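Local coordinates for uncharacterized protein (PDB 4E40) that is the helical-bundle part of the cell-surface haptoglobin-hemoglobin receptor of Trypanosoma congolense, which probably binds its ligand for nutrient uptake, at residues E4-L9 against N142-A147; K86-A91 against E239-S244; A17-L21 against A178-L182. All blocks are in the same frame, centred on the assembly; numbering follows the deposited sequence.

Contact 1. Residues E4-L9 against N142-A147; sequences EIKVEL and NLLARA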
loop_
_atom_site.group_PDB
_atom_site.type_symbol
_atom_site.label_atom_id
_atom_site.label_comp_id
_atom_site.label_asym_id
_atom_site.label_seq_id
_atom_site.Cartn_x
_atom_site.Cartn_y
_atom_site.Cartn_z
ATOM N N GLU A 4 -12.439 19.638 28.172
ATOM C CA GLU A 4 -11.337 18.982 28.892
ATOM C C GLU A 4 -11.735 17.621 29.471
ATOM O O GLU A 4 -12.914 17.361 29.749
ATOM C CB GLU A 4 -10.813 19.900 30.034
ATOM C CG GLU A 4 -10.236 21.232 29.564
ATOM C CD GLU A 4 -9.198 21.090 28.448
ATOM O OE1 GLU A 4 -9.388 21.712 27.388
ATOM O OE2 GLU A 4 -8.182 20.368 28.610
ATOM N N ILE A 5 -10.741 16.736 29.675
ATOM C CA ILE A 5 -10.941 15.509 30.401
ATOM C C ILE A 5 -11.391 15.910 31.840
ATOM O O ILE A 5 -10.783 16.820 32.462
ATOM C CB ILE A 5 -9.608 14.718 30.440
ATOM C CG1 ILE A 5 -9.282 14.227 29.006
ATOM C CG2 ILE A 5 -9.724 13.496 31.345
ATOM C CD1 ILE A 5 -7.791 13.922 28.755
ATOM N N LYS A 6 -12.402 15.208 32.357
ATOM C CA LYS A 6 -12.994 15.587 33.670
ATOM C C LYS A 6 -12.521 14.716 34.801
ATOM O O LYS A 6 -12.410 15.168 35.916
ATOM C CB LYS A 6 -14.523 15.660 33.572
ATOM C CG LYS A 6 -14.936 16.918 32.789
ATOM C CD LYS A 6 -16.425 17.241 32.841
ATOM C CE LYS A 6 -16.750 18.489 32.020
ATOM N NZ LYS A 6 -16.673 18.251 30.549
ATOM N N VAL A 7 -12.151 13.474 34.487
ATOM C CA VAL A 7 -11.609 12.552 35.469
ATOM C C VAL A 7 -10.281 13.112 36.049
ATOM O O VAL A 7 -9.510 13.726 35.328
ATOM C CB VAL A 7 -11.505 11.133 34.845
ATOM C CG1 VAL A 7 -12.625 10.973 33.819
ATOM C CG2 VAL A 7 -10.187 10.898 34.113
ATOM N N GLU A 8 -10.076 13.023 37.355
ATOM C CA GLU A 8 -8.838 13.559 37.942
ATOM C C GLU A 8 -7.853 12.405 38.194
ATOM O O GLU A 8 -8.293 11.287 38.455
ATOM C CB GLU A 8 -9.123 14.263 39.244
ATOM C CG GLU A 8 -9.620 15.673 39.058
ATOM C CD GLU A 8 -9.426 16.469 40.323
ATOM O OE1 GLU A 8 -9.950 16.050 41.392
ATOM O OE2 GLU A 8 -8.733 17.503 40.243
ATOM N N LEU A 9 -6.556 12.631 38.020
ATOM C CA LEU A 9 -5.590 11.527 38.253
ATOM C C LEU A 9 -5.521 11.373 39.781
ATOM O O LEU A 9 -5.371 12.370 40.512
ATOM C CB LEU A 9 -4.230 11.861 37.612
ATOM C CG LEU A 9 -4.268 12.030 36.063
ATOM C CD1 LEU A 9 -3.021 12.663 35.482
ATOM C CD2 LEU A 9 -4.505 10.673 35.407
ATOM N N ASN A 142 -2.980 18.637 29.079
ATOM C CA ASN A 142 -3.704 19.553 29.987
ATOM C C ASN A 142 -3.980 18.892 31.314
ATOM O O ASN A 142 -3.855 19.536 32.386
ATOM C CB ASN A 142 -4.989 20.102 29.382
ATOM C CG ASN A 142 -4.735 20.971 28.191
ATOM O OD1 ASN A 142 -3.597 21.447 27.969
ATOM N ND2 ASN A 142 -5.790 21.210 27.394
ATOM N N LEU A 143 -4.401 17.622 31.261
ATOM C CA LEU A 143 -4.687 16.844 32.450
ATOM C C LEU A 143 -3.444 16.713 33.324
ATOM O O LEU A 143 -3.519 16.894 34.554
ATOM C CB LEU A 143 -5.263 15.460 32.047
ATOM C CG LEU A 143 -5.594 14.527 33.193
ATOM C CD1 LEU A 143 -6.853 14.962 33.957
ATOM C CD2 LEU A 143 -5.755 13.084 32.652
ATOM N N LEU A 144 -2.287 16.492 32.708
ATOM C CA LEU A 144 -1.031 16.383 33.457
ATOM C C LEU A 144 -0.575 17.743 34.041
ATOM O O LEU A 144 -0.076 17.764 35.160
ATOM C CB LEU A 144 0.043 15.796 32.548
ATOM C CG LEU A 144 -0.104 14.285 32.268
ATOM C CD1 LEU A 144 0.716 13.922 31.043
ATOM C CD2 LEU A 144 0.484 13.562 33.494
ATOM N N ALA A 145 -0.841 18.811 33.314
ATOM C CA ALA A 145 -0.548 20.190 33.829
ATOM C C ALA A 145 -1.420 20.468 35.021
ATOM O O ALA A 145 -0.931 21.032 36.044
ATOM C CB ALA A 145 -0.749 21.240 32.722
ATOM N N ARG A 146 -2.695 20.072 34.970
ATOM C CA ARG A 146 -3.556 20.223 36.153
ATOM C C ARG A 146 -3.103 19.418 37.388
ATOM O O ARG A 146 -3.215 19.922 38.526
ATOM C CB ARG A 146 -5.020 19.901 35.837
ATOM C CG ARG A 146 -5.601 20.908 34.852
ATOM C CD ARG A 146 -7.103 20.762 34.612
ATOM N NE ARG A 146 -7.539 19.498 33.985
ATOM C CZ ARG A 146 -7.737 19.288 32.667
ATOM N NH1 ARG A 146 -7.517 20.225 31.715
ATOM N NH2 ARG A 146 -8.164 18.095 32.284
ATOM N N ALA A 147 -2.595 18.194 37.185
ATOM C CA ALA A 147 -2.131 17.351 38.254
ATOM C C ALA A 147 -0.962 17.989 39.019
ATOM O O ALA A 147 -0.758 17.695 40.197
ATOM C CB ALA A 147 -1.771 15.941 37.719
HETATM O O HOH W 1 -8.026 17.752 29.325
HETATM O O HOH W 2 -9.523 16.892 35.062
HETATM O O HOH W 3 -5.230 15.424 37.078
#
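The N-terminal loop 4-9, before helix 12-26, packs on the last turns of helix 82-147 beside Val185 of helix 183-187, at one end of the helical bundle. Glu4 OE2 accepts hydrogen bonds from Asn142 ND2 (2.8 Å) and from Arg146 NH1 (3.2 Å), the latter a salt bridge, and also one from water 1 at 2.7 Å. That water in turn accepts from Ile5 N (2.9 Å) and from Arg146 NH2 (3.0 Å). Arg146 NH2 also lies 2.9 Å from Ile5 O, at too poor an angle for a hydrogen bond. Water 2 lies 2.9 Å from Ile5 O and 3.2 Å from Val7 O, while Lys6 N donates to Asp188. Leu9 N donates to water 3 (3.2 Å), which bonds weakly to Leu143 O (3.4 Å). Beneath, Leu143 CD2 meets Leu9 CG at 3.9 Å and Leu143 CD1 meets Ile5 CG2 at 4.1 Å. Polar cluster and apolar packing thus both hold the loop, much of its backbone satisfied by water.

Contact 2. Residues K86-A91 against E239-S244; sequences KVRKAA and EAETES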
loop_
_atom_site.group_PDB
_atom_site.type_symbol
_atom_site.label_atom_id
_atom_site.label_comp_id
_atom_site.label_asym_id
_atom_site.label_seq_id
_atom_site.Cartn_x
_atom_site.Cartn_y
_atom_site.Cartn_z
ATOM N N LYS A 86 5.321 -23.807 -41.887
ATOM C CA LYS A 86 6.023 -23.294 -40.722
ATOM C C LYS A 86 5.566 -21.857 -40.511
ATOM O O LYS A 86 5.368 -21.418 -39.396
ATOM C CB LYS A 86 7.526 -23.353 -40.884
ATOM C CG LYS A 86 8.029 -24.801 -41.025
ATOM C CD LYS A 86 9.526 -24.806 -41.212
ATOM C CE LYS A 86 10.070 -26.243 -41.246
ATOM N NZ LYS A 86 11.403 -26.322 -41.899
ATOM N N VAL A 87 5.346 -21.116 -41.606
ATOM C CA VAL A 87 4.914 -19.721 -41.416
ATOM C C VAL A 87 3.535 -19.620 -40.728
ATOM O O VAL A 87 3.366 -18.860 -39.778
ATOM C CB VAL A 87 4.816 -19.000 -42.795
ATOM C CG1 VAL A 87 4.197 -17.596 -42.644
ATOM C CG2 VAL A 87 6.222 -18.916 -43.361
ATOM N N ARG A 88 2.579 -20.412 -41.210
ATOM C CA ARG A 88 1.206 -20.361 -40.686
ATOM C C ARG A 88 1.206 -20.832 -39.233
ATOM O O ARG A 88 0.518 -20.239 -38.394
ATOM C CB ARG A 88 0.256 -21.236 -41.526
ATOM C CG ARG A 88 0.024 -20.611 -42.930
ATOM C CD ARG A 88 -0.295 -21.715 -43.937
ATOM N NE ARG A 88 -0.348 -21.084 -45.262
ATOM C CZ ARG A 88 -0.233 -21.712 -46.427
ATOM N NH1 ARG A 88 -0.304 -20.991 -47.534
ATOM N NH2 ARG A 88 -0.037 -23.046 -46.505
ATOM N N LYS A 89 1.992 -21.869 -38.943
ATOM C CA LYS A 89 1.989 -22.356 -37.548
ATOM C C LYS A 89 2.623 -21.371 -36.598
ATOM O O LYS A 89 2.108 -21.162 -35.470
ATOM C CB LYS A 89 2.735 -23.678 -37.446
ATOM C CG LYS A 89 1.969 -24.842 -38.067
ATOM C CD LYS A 89 2.808 -26.110 -37.975
ATOM C CE LYS A 89 2.348 -27.099 -39.017
ATOM N NZ LYS A 89 3.249 -28.293 -39.115
ATOM N N ALA A 90 3.754 -20.786 -37.015
ATOM C CA ALA A 90 4.429 -19.798 -36.185
ATOM C C ALA A 90 3.546 -18.578 -35.942
ATOM O O ALA A 90 3.487 -18.028 -34.860
ATOM C CB ALA A 90 5.753 -19.378 -36.815
ATOM N N ALA A 91 2.898 -18.097 -37.009
ATOM C CA ALA A 91 2.011 -16.949 -36.799
ATOM C C ALA A 91 0.830 -17.227 -35.871
ATOM O O ALA A 91 0.412 -16.369 -35.095
ATOM C CB ALA A 91 1.479 -16.477 -38.184
ATOM N N GLU A 239 10.200 -16.308 -36.673
ATOM C CA GLU A 239 10.154 -17.498 -37.528
ATOM C C GLU A 239 9.230 -17.332 -38.724
ATOM O O GLU A 239 9.583 -17.705 -39.871
ATOM C CB GLU A 239 9.864 -18.797 -36.718
ATOM C CG GLU A 239 10.196 -19.980 -37.659
ATOM C CD GLU A 239 9.623 -21.332 -37.273
ATOM O OE1 GLU A 239 8.854 -21.444 -36.287
ATOM O OE2 GLU A 239 9.934 -22.275 -38.052
ATOM N N ALA A 240 8.049 -16.768 -38.497
ATOM C CA ALA A 240 7.112 -16.544 -39.583
ATOM C C ALA A 240 7.774 -15.649 -40.660
ATOM O O ALA A 240 7.648 -15.948 -41.847
ATOM C CB ALA A 240 5.801 -15.946 -39.095
ATOM N N GLU A 241 8.449 -14.578 -40.252
ATOM C CA GLU A 241 9.107 -13.681 -41.224
ATOM C C GLU A 241 10.242 -14.408 -41.943
ATOM O O GLU A 241 10.272 -14.453 -43.186
ATOM C CB GLU A 241 9.614 -12.399 -40.539
ATOM C CG GLU A 241 8.504 -11.540 -39.949
ATOM C CD GLU A 241 8.971 -10.167 -39.485
ATOM O OE1 GLU A 241 9.440 -10.029 -38.332
ATOM O OE2 GLU A 241 8.824 -9.213 -40.268
ATOM N N THR A 242 11.154 -14.992 -41.171
ATOM C CA THR A 242 12.317 -15.666 -41.737
ATOM C C THR A 242 11.899 -16.740 -42.757
ATOM O O THR A 242 12.398 -16.771 -43.902
ATOM C CB THR A 242 13.191 -16.290 -40.620
ATOM O OG1 THR A 242 13.717 -15.257 -39.805
ATOM C CG2 THR A 242 14.393 -17.025 -41.218
ATOM N N GLU A 243 10.941 -17.589 -42.391
ATOM C CA GLU A 243 10.497 -18.634 -43.311
ATOM C C GLU A 243 9.751 -18.119 -44.534
ATOM O O GLU A 243 9.888 -18.679 -45.646
ATOM C CB GLU A 243 9.648 -19.677 -42.585
ATOM C CG GLU A 243 10.456 -20.470 -41.560
ATOM C CD GLU A 243 11.454 -21.443 -42.214
ATOM O OE1 GLU A 243 11.148 -22.009 -43.279
ATOM O OE2 GLU A 243 12.552 -21.642 -41.662
ATOM N N SER A 244 8.973 -17.065 -44.335
ATOM C CA SER A 244 8.268 -16.374 -45.417
ATOM C C SER A 244 9.264 -15.894 -46.485
ATOM O O SER A 244 9.005 -16.049 -47.707
ATOM C CB SER A 244 7.507 -15.179 -44.845
ATOM O OG SER A 244 6.300 -15.033 -45.571
HETATM O O HOH W 4 6.639 -22.880 -37.119
#
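Two of the long helices of the bundle, 82-147 and 192-246, run antiparallel here at 166°, and their local axes come within 8.1 Å. Lys86 opens the first segment at the exposed edge, its aliphatic chain lying over the acidic side chains opposite: Lys86 CB is 3.9 Å from Glu239 OE2 and Lys86 CD 3.8 Å from Glu243 OE1. Lys86 NZ stays 4.5 Å from Glu243 OE1, beyond salt-bridge range, and the salt bridge of Glu243 is made to Lys246 in its own helix. On the backbone side, water 4 donates to Lys86 O (3.0 Å) and to Glu239 OE1 (2.8 Å), linking the two helices. Val87 follows, at the point of closest backbone approach, its CA only 4.3 Å from that of Ala240. Val87 CG2 is 3.6 Å from Ala240 O and from Glu243 CB, and 3.5 Å from Ser244 N. Ala90 then faces the partner helix, with Ala90 CB 4.1 Å from Ala240 CB and 3.8 Å from Glu239 OE1. Ala91 closes the row, its CB 4.4 Å from Ala240 CB, and packs onto Ala67 and Val71 of helix 28-73, the third long helix. Ser244 hydrogen-bonds to Ala70 of that same helix. Small side chains let the backbones come this close, so the interface relies on van der Waals contact, with charge and water confined to its margin.

Contact 3. Residues A17-L21 against A178-L182; sequences AACEL and ALDKL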
loop_
_atom_site.group_PDB
_atom_site.type_symbol
_atom_site.label_atom_id
_atom_site.label_comp_id
_atom_site.label_asym_id
_atom_site.label_seq_id
_atom_site.Cartn_x
_atom_site.Cartn_y
_atom_site.Cartn_z
ATOM N N ALA A 17 0.985 6.547 34.407
ATOM C CA ALA A 17 0.285 6.024 33.243
ATOM C C ALA A 17 -0.181 7.122 32.266
ATOM O O ALA A 17 -0.115 6.913 31.030
ATOM C CB ALA A 17 -0.914 5.125 33.681
ATOM N N ALA A 18 -0.614 8.265 32.791
ATOM C CA ALA A 18 -1.021 9.386 31.900
ATOM C C ALA A 18 0.192 9.978 31.208
ATOM O O ALA A 18 0.092 10.338 30.031
ATOM C CB ALA A 18 -1.779 10.449 32.698
ATOM N N CYS A 19 1.339 10.028 31.895
ATOM C CA CYS A 19 2.608 10.514 31.270
ATOM C C CYS A 19 2.955 9.632 30.085
ATOM O O CYS A 19 3.209 10.126 28.971
ATOM C CB CYS A 19 3.727 10.431 32.328
ATOM S SG CYS A 19 5.115 11.453 31.775
ATOM N N GLU A 20 2.914 8.297 30.308
ATOM C CA GLU A 20 3.216 7.359 29.201
ATOM C C GLU A 20 2.180 7.494 28.079
ATOM O O GLU A 20 2.527 7.445 26.897
ATOM C CB GLU A 20 3.301 5.906 29.683
ATOM C CG GLU A 20 3.597 4.887 28.560
ATOM C CD GLU A 20 4.836 5.227 27.752
ATOM O OE1 GLU A 20 5.701 6.000 28.257
ATOM O OE2 GLU A 20 4.965 4.759 26.595
ATOM N N LEU A 21 0.900 7.584 28.429
ATOM C CA LEU A 21 -0.143 7.738 27.412
ATOM C C LEU A 21 0.109 8.996 26.565
ATOM O O LEU A 21 -0.041 8.953 25.342
ATOM C CB LEU A 21 -1.523 7.849 28.057
ATOM C CG LEU A 21 -2.735 8.060 27.148
ATOM C CD1 LEU A 21 -2.848 6.958 26.079
ATOM C CD2 LEU A 21 -4.056 8.207 27.901
ATOM N N ALA A 178 -1.567 1.240 26.698
ATOM C CA ALA A 178 -1.404 2.455 27.542
ATOM C C ALA A 178 -2.779 3.006 27.931
ATOM O O ALA A 178 -2.980 3.423 29.099
ATOM C CB ALA A 178 -0.617 3.497 26.742
ATOM N N LEU A 179 -3.744 2.939 27.022
ATOM C CA LEU A 179 -5.099 3.421 27.353
ATOM C C LEU A 179 -5.750 2.518 28.391
ATOM O O LEU A 179 -6.478 3.010 29.271
ATOM C CB LEU A 179 -5.981 3.405 26.102
ATOM C CG LEU A 179 -5.659 4.538 25.119
ATOM C CD1 LEU A 179 -6.186 4.163 23.719
ATOM C CD2 LEU A 179 -6.250 5.851 25.690
ATOM N N ASP A 180 -5.517 1.227 28.266
ATOM C CA ASP A 180 -6.180 0.262 29.182
ATOM C C ASP A 180 -5.670 0.409 30.593
ATOM O O ASP A 180 -6.389 0.027 31.533
ATOM C CB ASP A 180 -5.931 -1.158 28.717
ATOM C CG ASP A 180 -6.713 -1.505 27.483
ATOM O OD1 ASP A 180 -7.536 -0.684 26.979
ATOM O OD2 ASP A 180 -6.440 -2.606 26.932
ATOM N N LYS A 181 -4.482 1.022 30.809
ATOM C CA LYS A 181 -4.023 1.291 32.177
ATOM C C LYS A 181 -4.770 2.429 32.884
ATOM O O LYS A 181 -4.664 2.624 34.112
ATOM C CB LYS A 181 -2.511 1.607 32.159
ATOM C CG LYS A 181 -1.619 0.466 31.770
ATOM C CD LYS A 181 -0.252 0.654 32.423
ATOM C CE LYS A 181 -0.086 -0.328 33.580
ATOM N NZ LYS A 181 1.320 -0.313 34.106
ATOM N N LEU A 182 -5.466 3.258 32.097
ATOM C CA LEU A 182 -6.226 4.400 32.616
ATOM C C LEU A 182 -7.660 4.336 32.108
ATOM O O LEU A 182 -8.088 5.177 31.307
ATOM C CB LEU A 182 -5.636 5.707 32.102
ATOM C CG LEU A 182 -4.429 6.274 32.739
ATOM C CD1 LEU A 182 -3.960 7.451 31.887
ATOM C CD2 LEU A 182 -4.758 6.694 34.170
HETATM O O HOH W 5 -0.568 4.290 30.226
#
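Leu21, Leu182 and Ala17 lose the most surface when helix 12-26 meets the end of helix 172-180. Leu21 spans the interface with both of its methyls: Leu21 CD1 is 3.6 Å from Leu179 CD2 and 4.2 Å from Ala178 CB, while Leu21 CD2 is 4.1 Å from Leu182 CD1. The CA-to-CB bond of Leu179 points away from helix 12-26, yet the end of its side chain bends back to reach Leu21. Leu182 is the counterpart on the other side, its CD1 touching Ala18 CA at 3.5 Å and Ala18 CB at 3.8 Å. It sits at the N-cap position of the short helix 183-187, so the contact falls on the turn joining two short helices, in the compact end of an otherwise elongated helical bundle. Ala17 completes the apolar patch, its CB 3.8 Å from Leu182 CG and 4.2 Å from Lys181 CB. No direct hydrogen bond crosses the interface, but water 5 donates to Ala17 O and to Ala178 O, each at 2.8 Å, and so joins the two backbones. Cys19, whose CA-to-CB bond points away from segment 178-182, forms the disulfide with Cys162 and thereby ties helix 12-26 to the loop after helix 153-160.

The six segments alternate along the chain, 4-9, 17-21, 86-91, 142-147, 178-182 and 239-244, so every contact crosses every other in sequence. Contacts 1 and 3 are neighbours, with centres 13 Å apart, and touch directly: Leu9 CD1 lies 3.8 Å from Ala18 CB, and Leu144 CD1 packs 3.9 Å from Cys19 CA. Contact 2 lies across the chain's centre, its centre 83 Å from that of contact 1 and 75 Å from that of contact 3. At that far end helices 82-147 and 192-246 pack antiparallel. Helix 82-147 runs between the two ends, joining contact 2 near its start and contact 1 near its finish, which gives the receptor its elongated rod shape.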